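Local coordinates for acylneuraminate lyase (Mycoplasma synoviae, PDB 4N4P), which belongs to the dihydrodipicolinate synthetase family of enzymes, folds as a TIM barrel and assembles from four chains, at residues 8-13 and 217-222; 106-111 and 126-131; 212-217 and 242-247. All coordinates share one frame; numbering follows the deposited sequence.

Contact 1: 8-13 and 217-222; sequences KGLFPA and KGANAI
Leu10 meets Ala219 and Asn220 in a buried, strand-to-helix contact at the closure of the TIM barrel, where the first barrel strand, 9-12, is covered on its outer side by helix 212-227, the helix that follows the last strand. The backbone of 9-12 bonds to Lys205 and Phe207 along one edge and to Asp43 and Gly44 along the other, which joins the two ends of the parallel sheet into a ring. Leu10 points outward from it, while Phe11 turns the other way, toward Thr78 and Ile80. One leucine side chain serves both helix residues. Its CD1 lies 3.7 Å from CB of Ala219, and CD2 follows at 4.0 Å from the same methyl, so the fork of the leucine straddles the alanine. CD1 also rests against the flat of the Asn220 amide: it is 3.5 Å from OD1 and 3.6 Å from ND2 of Asn220. The asparagine reaches this place because its CG stands beside the backbone N (chi1 -84°), which brings the amide back toward the strand, and the leucine and the asparagine pass alongside one another in opposing senses. Ala216 and Ile223, one turn to each side of this pair, enclose Leu10 further. No hydrogen bond crosses the contact; it holds by dispersion and close fit, and the Asn220 amide offers Leu10 a flat surface rather than its bonding groups.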
loop_
_atom_site.group_PDB
_atom_site.type_symbol
_atom_site.label_atom_id
_atom_site.label_comp_id
_atom_site.label_asym_id
_atom_site.label_seq_id
_atom_site.Cartn_x
_atom_site.Cartn_y
_atom_site.Cartn_z
ATOM N N LYS A 8 14.213 20.890 24.118
ATOM C CA LYS A 8 15.046 21.184 22.935
ATOM C C LYS A 8 16.223 20.244 22.882
ATOM O O LYS A 8 16.809 19.911 23.920
ATOM C CB LYS A 8 15.533 22.619 22.987
ATOM C CG LYS A 8 14.368 23.592 22.756
ATOM C CD LYS A 8 14.736 25.058 22.928
ATOM C CE LYS A 8 13.535 25.914 22.532
ATOM N NZ LYS A 8 13.944 27.357 22.417
ATOM N N GLY A 9 16.582 19.829 21.670
ATOM C CA GLY A 9 17.826 19.128 21.450
ATOM C C GLY A 9 17.644 17.635 21.227
ATOM O O GLY A 9 16.613 17.182 20.689
ATOM N N LEU A 10 18.648 16.865 21.651
ATOM C CA LEU A 10 18.666 15.436 21.344
ATOM C C LEU A 10 18.269 14.565 22.524
ATOM O O LEU A 10 18.833 14.684 23.622
ATOM C CB LEU A 10 20.047 15.002 20.872
ATOM C CG LEU A 10 20.539 15.653 19.590
ATOM C CD1 LEU A 10 21.965 15.109 19.308
ATOM C CD2 LEU A 10 19.588 15.336 18.416
ATOM N N PHE A 11 17.324 13.666 22.254
ATOM C CA PHE A 11 16.830 12.675 23.217
ATOM C C PHE A 11 17.010 11.268 22.625
ATOM O O PHE A 11 16.109 10.786 21.944
ATOM C CB PHE A 11 15.340 12.892 23.453
ATOM C CG PHE A 11 15.017 14.113 24.278
ATOM C CD1 PHE A 11 15.313 15.386 23.810
ATOM C CD2 PHE A 11 14.432 13.973 25.521
ATOM C CE1 PHE A 11 15.027 16.519 24.579
ATOM C CE2 PHE A 11 14.107 15.100 26.304
ATOM C CZ PHE A 11 14.431 16.358 25.850
ATOM N N PRO A 12 18.134 10.594 22.910
ATOM C CA PRO A 12 18.245 9.193 22.504
ATOM C C PRO A 12 17.090 8.377 23.084
ATOM O O PRO A 12 16.674 8.570 24.256
ATOM C CB PRO A 12 19.571 8.732 23.145
ATOM C CG PRO A 12 19.826 9.763 24.267
ATOM C CD PRO A 12 19.309 11.036 23.693
ATOM N N ALA A 13 16.559 7.488 22.260
ATOM C CA ALA A 13 15.609 6.483 22.722
ATOM C C ALA A 13 16.427 5.349 23.331
ATOM O O ALA A 13 16.962 4.478 22.627
ATOM C CB ALA A 13 14.741 5.993 21.571
ATOM N N LYS A 217 26.972 13.312 18.552
ATOM C CA LYS A 217 27.896 14.286 17.973
ATOM C C LYS A 217 27.521 14.621 16.510
ATOM O O LYS A 217 27.492 15.802 16.118
ATOM C CB LYS A 217 29.346 13.790 18.038
ATOM C CG LYS A 217 30.363 14.804 17.522
ATOM C CD LYS A 217 31.787 14.399 17.883
ATOM C CE LYS A 217 32.403 13.551 16.811
ATOM N NZ LYS A 217 33.889 13.487 17.010
ATOM N N GLY A 218 27.247 13.584 15.730
ATOM C CA GLY A 218 26.949 13.706 14.290
ATOM C C GLY A 218 25.613 14.394 14.080
ATOM O O GLY A 218 25.470 15.224 13.169
ATOM N N ALA A 219 24.671 14.132 14.979
ATOM C CA ALA A 219 23.348 14.790 14.901
ATOM C C ALA A 219 23.425 16.262 15.327
ATOM O O ALA A 219 22.854 17.165 14.654
ATOM C CB ALA A 219 22.315 14.017 15.747
ATOM N N ASN A 220 24.153 16.519 16.415
ATOM C CA ASN A 220 24.384 17.894 16.843
ATOM C C ASN A 220 25.108 18.703 15.793
ATOM O O ASN A 220 24.833 19.892 15.656
ATOM C CB ASN A 220 25.151 17.968 18.178
ATOM C CG ASN A 220 24.234 17.842 19.375
ATOM O OD1 ASN A 220 24.555 17.152 20.373
ATOM N ND2 ASN A 220 23.095 18.495 19.298
ATOM N N ALA A 221 25.987 18.060 15.021
ATOM C CA ALA A 221 26.720 18.788 13.999
ATOM C C ALA A 221 25.733 19.347 12.984
ATOM O O ALA A 221 25.908 20.471 12.495
ATOM C CB ALA A 221 27.796 17.899 13.321
ATOM N N ILE A 222 24.704 18.569 12.681
ATOM C CA ILE A 222 23.662 19.007 11.733
ATOM C C ILE A 222 22.886 20.198 12.322
ATOM O O ILE A 222 22.695 21.219 11.661
ATOM C CB ILE A 222 22.690 17.868 11.362
ATOM C CG1 ILE A 222 23.415 16.769 10.568
ATOM C CG2 ILE A 222 21.518 18.393 10.521
ATOM C CD1 ILE A 222 22.640 15.469 10.594
#

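Contact 2: 106-111 and 126-131; sequences ISAITP and EEISKA
Ile106 opens the contact from strand 105-108, its side chain turned toward helix 118-131, where CD1 comes within 4.4 Å of CG2 of Ile128, a loose touch. At Ser107 the alternation of the strand turns the side chain to the other side of the sheet, into the barrel. Ala108 faces the helix again and makes the tighter meeting: its CB is 3.8 Å from CD1 of Ile128. A single isoleucine thus answers two residues of the same strand face with different branches, CG2 to Ile106 and the end of CG1 to Ala108. The torsions divide them: CG2 is anti to the backbone N, whereas CG1 lies beside it (chi1 -55°) and runs on extended to CD1 (chi2 165°). Strand 105-108, helix 118-131 and strand 136-139 form a right-handed beta-alpha-beta unit of the TIM barrel, and Ile128, which also touches Met136 and Thr91, lies in the apolar layer between the barrel and its surrounding helices. The carbonyl O of Ala108 is bonded by OH of Tyr125, and that of Ile109 by OH of Tyr124, both from the same helix. Ile109 also packs on Tyr113 of the second subunit.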
loop_
_atom_site.group_PDB
_atom_site.type_symbol
_atom_site.label_atom_id
_atom_site.label_comp_id
_atom_site.label_asym_id
_atom_site.label_seq_id
_atom_site.Cartn_x
_atom_site.Cartn_y
_atom_site.Cartn_z
ATOM N N ILE A 106 5.696 12.071 29.940
ATOM C CA ILE A 106 5.474 10.684 29.574
ATOM C C ILE A 106 4.979 10.674 28.148
ATOM O O ILE A 106 4.582 11.719 27.606
ATOM C CB ILE A 106 4.432 9.967 30.495
ATOM C CG1 ILE A 106 3.124 10.777 30.558
ATOM C CG2 ILE A 106 5.020 9.708 31.889
ATOM C CD1 ILE A 106 1.994 10.118 31.338
ATOM N N SER A 107 5.028 9.498 27.520
ATOM C CA SER A 107 4.430 9.334 26.216
ATOM C C SER A 107 3.741 7.984 26.251
ATOM O O SER A 107 4.027 7.163 27.127
ATOM C CB SER A 107 5.494 9.381 25.100
ATOM O OG SER A 107 6.296 8.210 25.172
ATOM N N ALA A 108 2.850 7.738 25.293
ATOM C CA ALA A 108 2.208 6.425 25.202
ATOM C C ALA A 108 1.978 6.108 23.746
ATOM O O ALA A 108 1.343 6.885 23.021
ATOM C CB ALA A 108 0.892 6.404 25.954
ATOM N N ILE A 109 2.503 4.972 23.308
ATOM C CA ILE A 109 2.224 4.506 21.962
ATOM C C ILE A 109 0.717 4.349 21.693
ATOM O O ILE A 109 -0.068 4.091 22.605
ATOM C CB ILE A 109 2.945 3.179 21.682
ATOM C CG1 ILE A 109 2.555 2.143 22.750
ATOM C CG2 ILE A 109 4.459 3.391 21.740
ATOM C CD1 ILE A 109 2.474 0.791 22.164
ATOM N N THR A 110 0.336 4.472 20.431
ATOM C CA THR A 110 -0.986 4.090 19.958
ATOM C C THR A 110 -1.282 2.633 20.348
ATOM O O THR A 110 -0.420 1.776 20.167
ATOM C CB THR A 110 -1.010 4.153 18.399
ATOM O OG1 THR A 110 -0.450 5.399 17.955
ATOM C CG2 THR A 110 -2.420 4.007 17.855
ATOM N N PRO A 111 -2.511 2.341 20.834
ATOM C CA PRO A 111 -2.887 0.940 21.041
ATOM C C PRO A 111 -2.579 0.122 19.778
ATOM O O PRO A 111 -2.921 0.524 18.669
ATOM C CB PRO A 111 -4.387 1.021 21.305
ATOM C CG PRO A 111 -4.574 2.373 21.962
ATOM C CD PRO A 111 -3.622 3.261 21.166
ATOM N N GLU A 126 -7.459 9.506 27.212
ATOM C CA GLU A 126 -8.263 10.067 28.309
ATOM C C GLU A 126 -8.022 9.329 29.631
ATOM O O GLU A 126 -7.768 9.939 30.658
ATOM C CB GLU A 126 -9.749 10.000 27.972
ATOM C CG GLU A 126 -10.235 11.030 27.013
ATOM C CD GLU A 126 -11.740 11.050 26.971
ATOM O OE1 GLU A 126 -12.330 10.264 26.207
ATOM O OE2 GLU A 126 -12.328 11.874 27.700
ATOM N N GLU A 127 -8.123 8.006 29.611
ATOM C CA GLU A 127 -7.895 7.230 30.826
ATOM C C GLU A 127 -6.480 7.456 31.398
ATOM O O GLU A 127 -6.321 7.607 32.599
ATOM C CB GLU A 127 -8.127 5.750 30.562
ATOM C CG GLU A 127 -9.569 5.372 30.342
ATOM C CD GLU A 127 -9.820 3.916 30.684
ATOM O OE1 GLU A 127 -10.359 3.194 29.820
ATOM O OE2 GLU A 127 -9.461 3.492 31.806
ATOM N N ILE A 128 -5.453 7.476 30.545
ATOM C CA ILE A 128 -4.090 7.690 31.052
ATOM C C ILE A 128 -3.972 9.083 31.701
ATOM O O ILE A 128 -3.341 9.240 32.734
ATOM C CB ILE A 128 -2.994 7.515 29.962
ATOM C CG1 ILE A 128 -3.116 6.142 29.291
ATOM C CG2 ILE A 128 -1.570 7.698 30.589
ATOM C CD1 ILE A 128 -2.318 6.018 27.959
ATOM N N SER A 129 -4.616 10.075 31.104
ATOM C CA SER A 129 -4.541 11.464 31.591
ATOM C C SER A 129 -5.077 11.643 33.011
ATOM O O SER A 129 -4.590 12.477 33.752
ATOM C CB SER A 129 -5.317 12.386 30.655
ATOM O OG SER A 129 -6.719 12.228 30.832
ATOM N N LYS A 130 -6.086 10.866 33.381
ATOM C CA LYS A 130 -6.665 10.974 34.725
ATOM C C LYS A 130 -5.729 10.476 35.818
ATOM O O LYS A 130 -5.901 10.820 36.988
ATOM C CB LYS A 130 -7.979 10.214 34.790
ATOM C CG LYS A 130 -9.218 11.057 34.554
ATOM C CD LYS A 130 -9.557 11.206 33.106
ATOM C CE LYS A 130 -11.067 11.358 32.919
ATOM N NZ LYS A 130 -11.371 11.572 31.468
ATOM N N ALA A 131 -4.735 9.664 35.447
ATOM C CA ALA A 131 -3.881 8.984 36.427
ATOM C C ALA A 131 -2.928 9.898 37.195
ATOM O O ALA A 131 -2.638 9.653 38.369
ATOM C CB ALA A 131 -3.083 7.852 35.747
#

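Contact 3: 212-217 and 242-247; sequences YNVNAK and NDYVLD
The ring of Tyr244 lies against Asn215 and Val214, which meet it in different ways: the asparagine over one face, the valine at the hydroxyl end near the ring plane. The Asn215 amide stands almost upright on the ring, the two planes 89° apart. Its ND2 sits 3.3 Å above the ring plane, displaced toward the rim, and comes closest to CD2 of Tyr244, at 3.4 Å. Nearer the backbone, CB of Asn215 covers CZ of Tyr244 on the same face, at 3.4 Å; the two side chains run antiparallel, with the amide near the root of the tyrosine and CB near its hydroxyl end. This is possible because CG of Asn215 is anti to its backbone N (chi1 -158°). Val214 crosses the end of the ring, bringing CG2 to 3.2 Å from OH of Tyr244. The polar ends are engaged nearby. Tyr244 OH is hydrogen-bonded to the carbonyl O of Thr211, the residue preceding Tyr212, and OD1 of Asn215 receives the N-H of Gly218, which at the kink of helix 212-227 has no bond to the preceding turn. Helix 212-227, which follows the last strand of the TIM barrel, is here joined to the next helix of the chain, 231-248, which also carries Asp243, salt-bridged to Arg178 of the third subunit. Since OD1 is turned to Gly218, the amide presents its N-H side to the tyrosine face, which is consistent with a weak polar attraction to the ring added to van der Waals contact.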
loop_
_atom_site.group_PDB
_atom_site.type_symbol
_atom_site.label_atom_id
_atom_site.label_comp_id
_atom_site.label_asym_id
_atom_site.label_seq_id
_atom_site.Cartn_x
_atom_site.Cartn_y
_atom_site.Cartn_z
ATOM N N TYR A 212 20.685 8.448 18.120
ATOM C CA TYR A 212 21.408 9.429 18.937
ATOM C C TYR A 212 22.046 8.766 20.150
ATOM O O TYR A 212 22.823 9.405 20.853
ATOM C CB TYR A 212 20.503 10.592 19.398
ATOM C CG TYR A 212 19.646 11.152 18.281
ATOM C CD1 TYR A 212 20.219 11.489 17.040
ATOM C CD2 TYR A 212 18.268 11.329 18.452
ATOM C CE1 TYR A 212 19.432 11.998 15.982
ATOM C CE2 TYR A 212 17.466 11.831 17.403
ATOM C CZ TYR A 212 18.060 12.147 16.171
ATOM O OH TYR A 212 17.281 12.635 15.141
ATOM N N ASN A 213 21.718 7.494 20.397
ATOM C CA ASN A 213 22.384 6.738 21.464
ATOM C C ASN A 213 23.910 6.745 21.317
ATOM O O ASN A 213 24.627 6.742 22.319
ATOM C CB ASN A 213 21.905 5.270 21.527
ATOM C CG ASN A 213 20.581 5.092 22.272
ATOM O OD1 ASN A 213 19.510 4.871 21.657
ATOM N ND2 ASN A 213 20.649 5.126 23.588
ATOM N N VAL A 214 24.417 6.710 20.081
ATOM C CA VAL A 214 25.859 6.585 19.886
ATOM C C VAL A 214 26.429 7.637 18.916
ATOM O O VAL A 214 27.650 7.743 18.757
ATOM C CB VAL A 214 26.283 5.133 19.452
ATOM C CG1 VAL A 214 25.834 4.117 20.507
ATOM C CG2 VAL A 214 25.695 4.777 18.060
ATOM N N ASN A 215 25.555 8.431 18.303
ATOM C CA ASN A 215 26.015 9.477 17.402
ATOM C C ASN A 215 25.370 10.827 17.639
ATOM O O ASN A 215 25.033 11.549 16.678
ATOM C CB ASN A 215 25.896 9.073 15.929
ATOM C CG ASN A 215 26.817 9.874 15.043
ATOM O OD1 ASN A 215 27.638 10.669 15.542
ATOM N ND2 ASN A 215 26.715 9.669 13.726
ATOM N N ALA A 216 25.227 11.196 18.918
ATOM C CA ALA A 216 24.753 12.538 19.249
ATOM C C ALA A 216 25.665 13.594 18.637
ATOM O O ALA A 216 25.194 14.650 18.239
ATOM C CB ALA A 216 24.650 12.732 20.794
ATOM N N LYS A 217 26.972 13.312 18.552
ATOM C CA LYS A 217 27.896 14.286 17.973
ATOM C C LYS A 217 27.521 14.621 16.510
ATOM O O LYS A 217 27.492 15.802 16.118
ATOM C CB LYS A 217 29.346 13.790 18.038
ATOM C CG LYS A 217 30.363 14.804 17.522
ATOM C CD LYS A 217 31.787 14.399 17.883
ATOM C CE LYS A 217 32.403 13.551 16.811
ATOM N NZ LYS A 217 33.889 13.487 17.010
ATOM N N ASN A 242 23.102 9.989 7.338
ATOM C CA ASN A 242 22.190 8.966 6.808
ATOM C C ASN A 242 22.955 7.773 6.276
ATOM O O ASN A 242 22.458 6.667 6.329
ATOM C CB ASN A 242 21.262 9.576 5.762
ATOM C CG ASN A 242 20.189 10.482 6.421
ATOM O OD1 ASN A 242 20.198 10.658 7.643
ATOM N ND2 ASN A 242 19.273 11.028 5.623
ATOM N N ASP A 243 24.191 8.007 5.829
ATOM C CA ASP A 243 25.098 6.893 5.506
ATOM C C ASP A 243 25.265 6.058 6.772
ATOM O O ASP A 243 25.174 4.822 6.740
ATOM C CB ASP A 243 26.477 7.397 5.055
ATOM C CG ASP A 243 26.499 7.907 3.628
ATOM O OD1 ASP A 243 25.523 7.745 2.873
ATOM O OD2 ASP A 243 27.531 8.474 3.270
ATOM N N TYR A 244 25.506 6.752 7.876
ATOM C CA TYR A 244 25.694 6.120 9.190
ATOM C C TYR A 244 24.480 5.304 9.590
ATOM O O TYR A 244 24.613 4.155 9.996
ATOM C CB TYR A 244 26.019 7.176 10.255
ATOM C CG TYR A 244 25.527 6.875 11.660
ATOM C CD1 TYR A 244 26.102 5.847 12.433
ATOM C CD2 TYR A 244 24.481 7.647 12.232
ATOM C CE1 TYR A 244 25.635 5.577 13.746
ATOM C CE2 TYR A 244 24.032 7.411 13.534
ATOM C CZ TYR A 244 24.598 6.368 14.282
ATOM O OH TYR A 244 24.147 6.122 15.562
ATOM N N VAL A 245 23.293 5.898 9.474
ATOM C CA VAL A 245 22.083 5.174 9.872
ATOM C C VAL A 245 21.924 3.884 9.071
ATOM O O VAL A 245 21.706 2.822 9.652
ATOM C CB VAL A 245 20.815 6.040 9.763
ATOM C CG1 VAL A 245 19.591 5.227 10.212
ATOM C CG2 VAL A 245 20.960 7.332 10.643
ATOM N N LEU A 246 22.049 3.965 7.743
ATOM C CA LEU A 246 21.921 2.781 6.897
ATOM C C LEU A 246 23.007 1.716 7.210
ATOM O O LEU A 246 22.721 0.494 7.243
ATOM C CB LEU A 246 21.965 3.187 5.415
ATOM C CG LEU A 246 20.703 3.959 5.004
ATOM C CD1 LEU A 246 20.719 4.346 3.525
ATOM C CD2 LEU A 246 19.452 3.154 5.344
ATOM N N ASP A 247 24.227 2.180 7.464
ATOM C CA ASP A 247 25.320 1.255 7.821
ATOM C C ASP A 247 25.002 0.607 9.164
ATOM O O ASP A 247 25.168 -0.612 9.339
ATOM C CB ASP A 247 26.693 1.978 7.860
ATOM C CG ASP A 247 27.368 2.048 6.502
ATOM O OD1 ASP A 247 26.987 1.313 5.577
ATOM O OD2 ASP A 247 28.345 2.798 6.377
#

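Contacts 1 and 3 form one continuous region with centres 10 Å apart. They share Lys217 and use successive parts of helix 212-227: its beginning faces helix 231-248, and the following turn faces the first barrel strand. They touch directly, with CB of Ala219 3.5 Å from CE1 of Tyr212 and CD1 of Leu10 3.4 Å from the carbonyl O of Ala216. Contact 2 lies across the chain's centre, its own centre 26 Å from that of contact 1 and 30 Å from that of contact 3. It is tied to contact 1 through the common barrel sheet, yet their nearest atoms stay about 9 Å apart.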